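Local coordinates for protein putative glucoamylase (Bacteroides uniformis, PDB 4GL3) that is a putative glucoamylase, a hydrolase that probably releases glucose from the ends of starch-like or related glucans, at residues A[325-330]-A[381-386]. Sequence-based numbering, arbitrary orientation.
Sequences TPTAAL and QGPIIV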
ATOM      1  N   THR A 325     -15.656   0.218  -3.533  1.00 31.48           N
ATOM      2  CA  THR A 325     -14.405   0.705  -4.001  1.00 28.85           C
ATOM      3  C   THR A 325     -13.582  -0.509  -4.548  1.00 31.27           C
ATOM      4  O   THR A 325     -13.172  -1.398  -3.769  1.00 32.29           O
ATOM      5  CB  THR A 325     -13.629   1.347  -2.831  1.00 27.64           C
ATOM      6  OG1 THR A 325     -14.363   2.448  -2.265  1.00 31.49           O
ATOM      7  CG2 THR A 325     -12.262   1.750  -3.286  1.00 26.58           C
ATOM      8  N   PRO A 326     -13.346  -0.555  -5.887  1.00 33.03           N
ATOM      9  CA  PRO A 326     -12.749  -1.745  -6.494  1.00 30.84           C
ATOM     10  C   PRO A 326     -11.435  -2.218  -5.901  1.00 34.28           C
ATOM     11  O   PRO A 326     -11.224  -3.433  -5.850  1.00 31.14           O
ATOM     12  CB  PRO A 326     -12.568  -1.327  -7.961  1.00 33.86           C
ATOM     13  CG  PRO A 326     -13.779  -0.480  -8.211  1.00 32.42           C
ATOM     14  CD  PRO A 326     -13.891   0.342  -6.931  1.00 31.89           C
ATOM     15  N   THR A 327     -10.569  -1.303  -5.444  1.00 28.92           N
ATOM     16  CA  THR A 327      -9.317  -1.736  -4.865  1.00 26.98           C
ATOM     17  C   THR A 327      -9.479  -2.638  -3.644  1.00 28.83           C
ATOM     18  O   THR A 327      -8.582  -3.423  -3.389  1.00 26.22           O
ATOM     19  CB  THR A 327      -8.358  -0.576  -4.556  1.00 28.21           C
ATOM     20  OG1 THR A 327      -7.044  -1.104  -4.309  1.00 26.17           O
ATOM     21  CG2 THR A 327      -8.826   0.244  -3.331  1.00 27.28           C
ATOM     22  N   ALA A 328     -10.614  -2.561  -2.928  1.00 30.79           N
ATOM     23  CA  ALA A 328     -10.892  -3.428  -1.757  1.00 29.92           C
ATOM     24  C   ALA A 328     -10.870  -4.912  -2.161  1.00 30.25           C
ATOM     25  O   ALA A 328      -9.975  -5.659  -1.731  1.00 31.43           O
ATOM     26  CB  ALA A 328     -12.236  -3.067  -1.070  1.00 27.81           C
ATOM     27  N   ALA A 329     -11.824  -5.330  -2.988  1.00 31.16           N
ATOM     28  CA  ALA A 329     -11.899  -6.735  -3.406  1.00 32.29           C
ATOM     29  C   ALA A 329     -10.679  -7.146  -4.251  1.00 33.17           C
ATOM     30  O   ALA A 329     -10.108  -8.219  -4.052  1.00 34.31           O
ATOM     31  CB  ALA A 329     -13.194  -7.028  -4.176  1.00 33.30           C
ATOM     32  N   LEU A 330     -10.281  -6.300  -5.184  1.00 30.82           N
ATOM     33  CA  LEU A 330      -9.305  -6.697  -6.183  1.00 31.61           C
ATOM     34  C   LEU A 330      -7.963  -6.937  -5.522  1.00 30.65           C
ATOM     35  O   LEU A 330      -7.292  -7.950  -5.789  1.00 30.58           O
ATOM     36  CB  LEU A 330      -9.205  -5.657  -7.298  1.00 34.08           C
ATOM     37  CG  LEU A 330     -10.482  -5.421  -8.141  1.00 35.38           C
ATOM     38  CD1 LEU A 330     -10.176  -4.571  -9.354  1.00 35.66           C
ATOM     39  CD2 LEU A 330     -11.109  -6.724  -8.538  1.00 34.54           C
ATOM     40  N   GLN A 381      -4.845   2.346  -7.030  1.00 31.18           N
ATOM     41  CA  GLN A 381      -4.387   1.656  -8.235  1.00 25.65           C
ATOM     42  C   GLN A 381      -3.159   0.760  -8.002  1.00 29.02           C
ATOM     43  O   GLN A 381      -3.058  -0.328  -8.558  1.00 24.89           O
ATOM     44  CB  GLN A 381      -4.104   2.656  -9.366  1.00 25.48           C
ATOM     45  CG  GLN A 381      -5.334   3.410  -9.894  1.00 29.19           C
ATOM     46  CD  GLN A 381      -6.525   2.526 -10.268  1.00 30.35           C
ATOM     47  OE1 GLN A 381      -7.315   2.083  -9.406  1.00 38.68           O
ATOM     48  NE2 GLN A 381      -6.747   2.393 -11.530  1.00 35.64           N
ATOM     49  N   GLY A 382      -2.221   1.212  -7.171  1.00 26.36           N
ATOM     50  CA  GLY A 382      -1.012   0.471  -6.956  1.00 27.25           C
ATOM     51  C   GLY A 382      -1.239  -0.950  -6.474  1.00 29.37           C
ATOM     52  O   GLY A 382      -0.658  -1.901  -7.034  1.00 29.52           O
ATOM     53  N   PRO A 383      -2.053  -1.103  -5.416  1.00 28.18           N
ATOM     54  CA  PRO A 383      -2.268  -2.454  -4.861  1.00 29.72           C
ATOM     55  C   PRO A 383      -2.979  -3.406  -5.819  1.00 27.33           C
ATOM     56  O   PRO A 383      -2.780  -4.620  -5.718  1.00 28.34           O
ATOM     57  CB  PRO A 383      -3.104  -2.199  -3.574  1.00 28.24           C
ATOM     58  CG  PRO A 383      -2.771  -0.763  -3.182  1.00 32.09           C
ATOM     59  CD  PRO A 383      -2.584  -0.043  -4.514  1.00 28.50           C
ATOM     60  N   ILE A 384      -3.778  -2.880  -6.733  1.00 27.15           N
ATOM     61  CA  ILE A 384      -4.443  -3.727  -7.706  1.00 28.06           C
ATOM     62  C   ILE A 384      -3.390  -4.416  -8.555  1.00 28.84           C
ATOM     63  O   ILE A 384      -3.456  -5.638  -8.710  1.00 28.25           O
ATOM     64  CB  ILE A 384      -5.439  -2.952  -8.586  1.00 29.46           C
ATOM     65  CG1 ILE A 384      -6.602  -2.427  -7.738  1.00 23.64           C
ATOM     66  CG2 ILE A 384      -5.942  -3.830  -9.739  1.00 29.29           C
ATOM     67  CD1 ILE A 384      -7.485  -1.405  -8.486  1.00 23.31           C
ATOM     68  N   ILE A 385      -2.405  -3.667  -9.054  1.00 24.59           N
ATOM     69  CA  ILE A 385      -1.370  -4.248  -9.931  1.00 26.05           C
ATOM     70  C   ILE A 385      -0.554  -5.247  -9.126  1.00 27.49           C
ATOM     71  O   ILE A 385      -0.322  -6.383  -9.545  1.00 33.04           O
ATOM     72  CB  ILE A 385      -0.374  -3.198 -10.509  1.00 29.59           C
ATOM     73  CG1 ILE A 385      -1.066  -2.148 -11.340  1.00 33.23           C
ATOM     74  CG2 ILE A 385       0.684  -3.884 -11.404  1.00 28.03           C
ATOM     75  CD1 ILE A 385      -0.219  -0.907 -11.591  1.00 28.93           C
ATOM     76  N   VAL A 386      -0.082  -4.808  -7.960  1.00 27.27           N
ATOM     77  CA  VAL A 386       0.914  -5.559  -7.214  1.00 23.89           C
ATOM     78  C   VAL A 386       0.353  -6.784  -6.519  1.00 26.81           C
ATOM     79  O   VAL A 386       1.005  -7.810  -6.475  1.00 29.23           O
ATOM     80  CB  VAL A 386       1.670  -4.632  -6.191  1.00 23.98           C
ATOM     81  CG1 VAL A 386       2.576  -5.465  -5.286  1.00 23.98           C
ATOM     82  CG2 VAL A 386       2.482  -3.588  -6.940  1.00 24.70           C
TER
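Thr327 and Leu330 pack against Ile384 in a buried helix-helix contact, made between the short helix 326-331 and the long helix 378-393 of what is probably an (alpha/alpha)6 barrel, the fold of six-hairpin glycosidases. The local axes run nearly parallel, 22° apart, and approach to 9.0 Å. Ile384 does most of the reaching: with CG1 anti to the carbonyl carbon (chi1 -66°) and the chain extended beyond it, CD1 swings across to lie 4.1 Å from Thr327 CA. Leu330 meets the same branch with its CB, 4.2 Å from Ile384 CG1, while Met344 of helix 337-349 touches its side chain from outside the pair. Val22 of helix 15-27 also packs on Ile384. With an alanine at Ile384 the CG1-CD1 branch is gone, which would probably open a gap between the helices beside Thr327 and the CB of Leu330. Pro383, at the kink of the longer helix, brings its CB to 4.2 Å from Thr327 OG1. The Thr327 hydroxyl is buried here but satisfied, hydrogen-bonded to the carbonyl of Asp380 and to the hydroxyl of Ser331. Placed anti to the backbone N (chi1 -166°), that OG1 points at the longer helix and rests 3.7 Å from Ile384 CG1.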